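Side-chain contact in flagellar hook-associated protein 2 (Bdellovibrio bacteriovorus, PDB 6KTY), which probably caps the tip of the growing flagellar filament, where it would promote flagellin polymerisation and keep unassembled subunits from leaking away: residues K89-A94 against F113-S118. Numbering follows the deposited sequence.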
loop_
_atom_site.group_PDB
_atom_site.type_symbol
_atom_site.label_atom_id
_atom_site.label_comp_id
_atom_site.label_asym_id
_atom_site.label_seq_id
_atom_site.Cartn_x
_atom_site.Cartn_y
_atom_site.Cartn_z
ATOM N N LYS A 89 -10.544 15.150 32.168
ATOM C CA LYS A 89 -10.816 16.596 32.143
ATOM C C LYS A 89 -9.771 17.391 32.972
ATOM O O LYS A 89 -9.395 18.461 32.573
ATOM C CB LYS A 89 -12.267 16.938 32.581
ATOM C CG LYS A 89 -13.308 16.490 31.512
ATOM C CD LYS A 89 -14.729 16.643 31.997
ATOM C CE LYS A 89 -15.793 16.358 30.910
ATOM N NZ LYS A 89 -15.607 15.065 30.130
ATOM N N GLN A 90 -9.317 16.840 34.104
ATOM C CA GLN A 90 -8.328 17.506 34.993
ATOM C C GLN A 90 -6.926 17.534 34.353
ATOM O O GLN A 90 -6.199 18.511 34.474
ATOM C CB GLN A 90 -8.251 16.796 36.364
ATOM C CG GLN A 90 -9.531 16.909 37.217
ATOM C CD GLN A 90 -9.449 16.227 38.615
ATOM O OE1 GLN A 90 -8.749 16.710 39.524
ATOM N NE2 GLN A 90 -10.236 15.152 38.810
ATOM N N ILE A 91 -6.546 16.455 33.667
ATOM C CA ILE A 91 -5.286 16.447 32.901
ATOM C C ILE A 91 -5.388 17.509 31.827
ATOM O O ILE A 91 -4.496 18.333 31.723
ATOM C CB ILE A 91 -4.910 15.077 32.300
ATOM C CG1 ILE A 91 -4.588 14.060 33.407
ATOM C CG2 ILE A 91 -3.719 15.182 31.376
ATOM C CD1 ILE A 91 -4.533 12.552 32.939
ATOM N N ASN A 92 -6.480 17.562 31.068
ATOM C CA ASN A 92 -6.553 18.589 30.033
ATOM C C ASN A 92 -6.533 20.009 30.656
ATOM O O ASN A 92 -5.835 20.888 30.160
ATOM C CB ASN A 92 -7.772 18.401 29.132
ATOM C CG ASN A 92 -7.641 17.185 28.224
ATOM O OD1 ASN A 92 -6.524 16.805 27.833
ATOM N ND2 ASN A 92 -8.782 16.545 27.898
ATOM N N ALA A 93 -7.256 20.217 31.762
ATOM C CA ALA A 93 -7.354 21.563 32.351
ATOM C C ALA A 93 -6.036 21.990 32.991
ATOM O O ALA A 93 -5.801 23.164 33.153
ATOM C CB ALA A 93 -8.478 21.638 33.375
ATOM N N ALA A 94 -5.182 21.038 33.361
ATOM C CA ALA A 94 -3.883 21.360 33.944
ATOM C C ALA A 94 -2.962 22.100 32.970
ATOM O O ALA A 94 -2.033 22.778 33.396
ATOM C CB ALA A 94 -3.207 20.089 34.420
ATOM N N PHE A 113 -13.102 0.649 28.871
ATOM C CA PHE A 113 -12.744 2.080 28.848
ATOM C C PHE A 113 -11.300 2.306 29.295
ATOM O O PHE A 113 -10.886 1.805 30.334
ATOM C CB PHE A 113 -13.713 2.921 29.682
ATOM C CG PHE A 113 -15.118 2.938 29.138
ATOM C CD1 PHE A 113 -15.481 3.822 28.128
ATOM C CD2 PHE A 113 -16.079 2.075 29.637
ATOM C CE1 PHE A 113 -16.796 3.853 27.640
ATOM C CE2 PHE A 113 -17.376 2.084 29.135
ATOM C CZ PHE A 113 -17.731 2.970 28.132
ATOM N N LYS A 114 -10.534 3.038 28.488
ATOM C CA LYS A 114 -9.142 3.353 28.815
ATOM C C LYS A 114 -8.793 4.803 28.670
ATOM O O LYS A 114 -9.322 5.499 27.778
ATOM C CB LYS A 114 -8.219 2.503 27.972
ATOM C CG LYS A 114 -8.297 1.045 28.337
ATOM C CD LYS A 114 -7.528 0.232 27.363
ATOM C CE LYS A 114 -7.655 -1.253 27.708
ATOM N NZ LYS A 114 -6.832 -2.130 26.852
ATOM N N LEU A 115 -7.946 5.285 29.577
ATOM C CA LEU A 115 -7.447 6.651 29.500
ATOM C C LEU A 115 -6.206 6.625 28.621
ATOM O O LEU A 115 -5.311 5.803 28.835
ATOM C CB LEU A 115 -7.112 7.202 30.887
ATOM C CG LEU A 115 -6.564 8.636 30.946
ATOM C CD1 LEU A 115 -7.681 9.660 30.684
ATOM C CD2 LEU A 115 -5.923 8.875 32.305
ATOM N N LEU A 116 -6.209 7.469 27.594
ATOM C CA LEU A 116 -5.054 7.666 26.720
ATOM C C LEU A 116 -4.500 9.059 26.976
ATOM O O LEU A 116 -5.231 10.057 26.852
ATOM C CB LEU A 116 -5.481 7.534 25.248
ATOM C CG LEU A 116 -4.486 8.014 24.154
ATOM C CD1 LEU A 116 -3.269 7.094 24.130
ATOM C CD2 LEU A 116 -5.139 8.039 22.749
ATOM N N VAL A 117 -3.223 9.156 27.305
ATOM C CA VAL A 117 -2.622 10.476 27.551
ATOM C C VAL A 117 -1.440 10.613 26.552
ATOM O O VAL A 117 -0.561 9.761 26.523
ATOM C CB VAL A 117 -2.152 10.587 28.994
ATOM C CG1 VAL A 117 -1.480 11.920 29.271
ATOM C CG2 VAL A 117 -3.330 10.344 29.990
ATOM N N SER A 118 -1.418 11.673 25.761
ATOM C CA SER A 118 -0.363 11.846 24.768
ATOM C C SER A 118 0.252 13.244 24.842
ATOM O O SER A 118 -0.438 14.208 25.174
ATOM C CB SER A 118 -0.926 11.531 23.404
ATOM O OG SER A 118 -1.781 12.595 23.004
#
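Ile91 of helix 84-94 meets the strand through one methyl group, CD1, which touches both Leu115 and Val117. Its CD1 lies 3.9 Å from Val117 CG2 and 4.0 Å from Leu115 CD2, an even pair of van der Waals contacts made tip to tip. The isoleucine reaches this far because its longer branch is extended: CG1 lies beside the backbone N (chi1 -66°), anti to the carbonyl carbon, and CD1 continues outward in a nearly straight chain (chi2 166°). CG2, the shorter branch, keeps farther from the strand.

The two partners offer different branches. Leu115, whose CB points toward the helix, holds CG anti to its own backbone N (chi1 180°) and presents CD2, whereas CD1 of the same leucine stands back at 4.8 Å from Ile91 CD1. Val117 meets the isoleucine CD1 with CG2; its other prong, CG1, makes a looser approach, 4.5 Å from Ile91 CG2. As residues two apart on one strand, Leu115 and Val117 project from the same face of the sheet. No hydrogen bond crosses between the segments, and the closest CA pair, Ile91 CA and Val117 CA, is 8.4 Å apart, a separation bridged by side chains alone. All three residues are buried.

Around them the apolar layer continues: Ile91 also packs on Leu98 and Ala100 of strand 98-104 and on Val75 of strand 71-77, while Leu115 touches Val87 and Met88, earlier on the same helix. On the opposite face of the strand, Leu116 packs against Phe160 of a second subunit. The arrangement is that of a helix laid against one face of an antiparallel beta sheet, here forming part of the hydrophobic core of an alpha+beta domain in this fragment of the cap protein FliD.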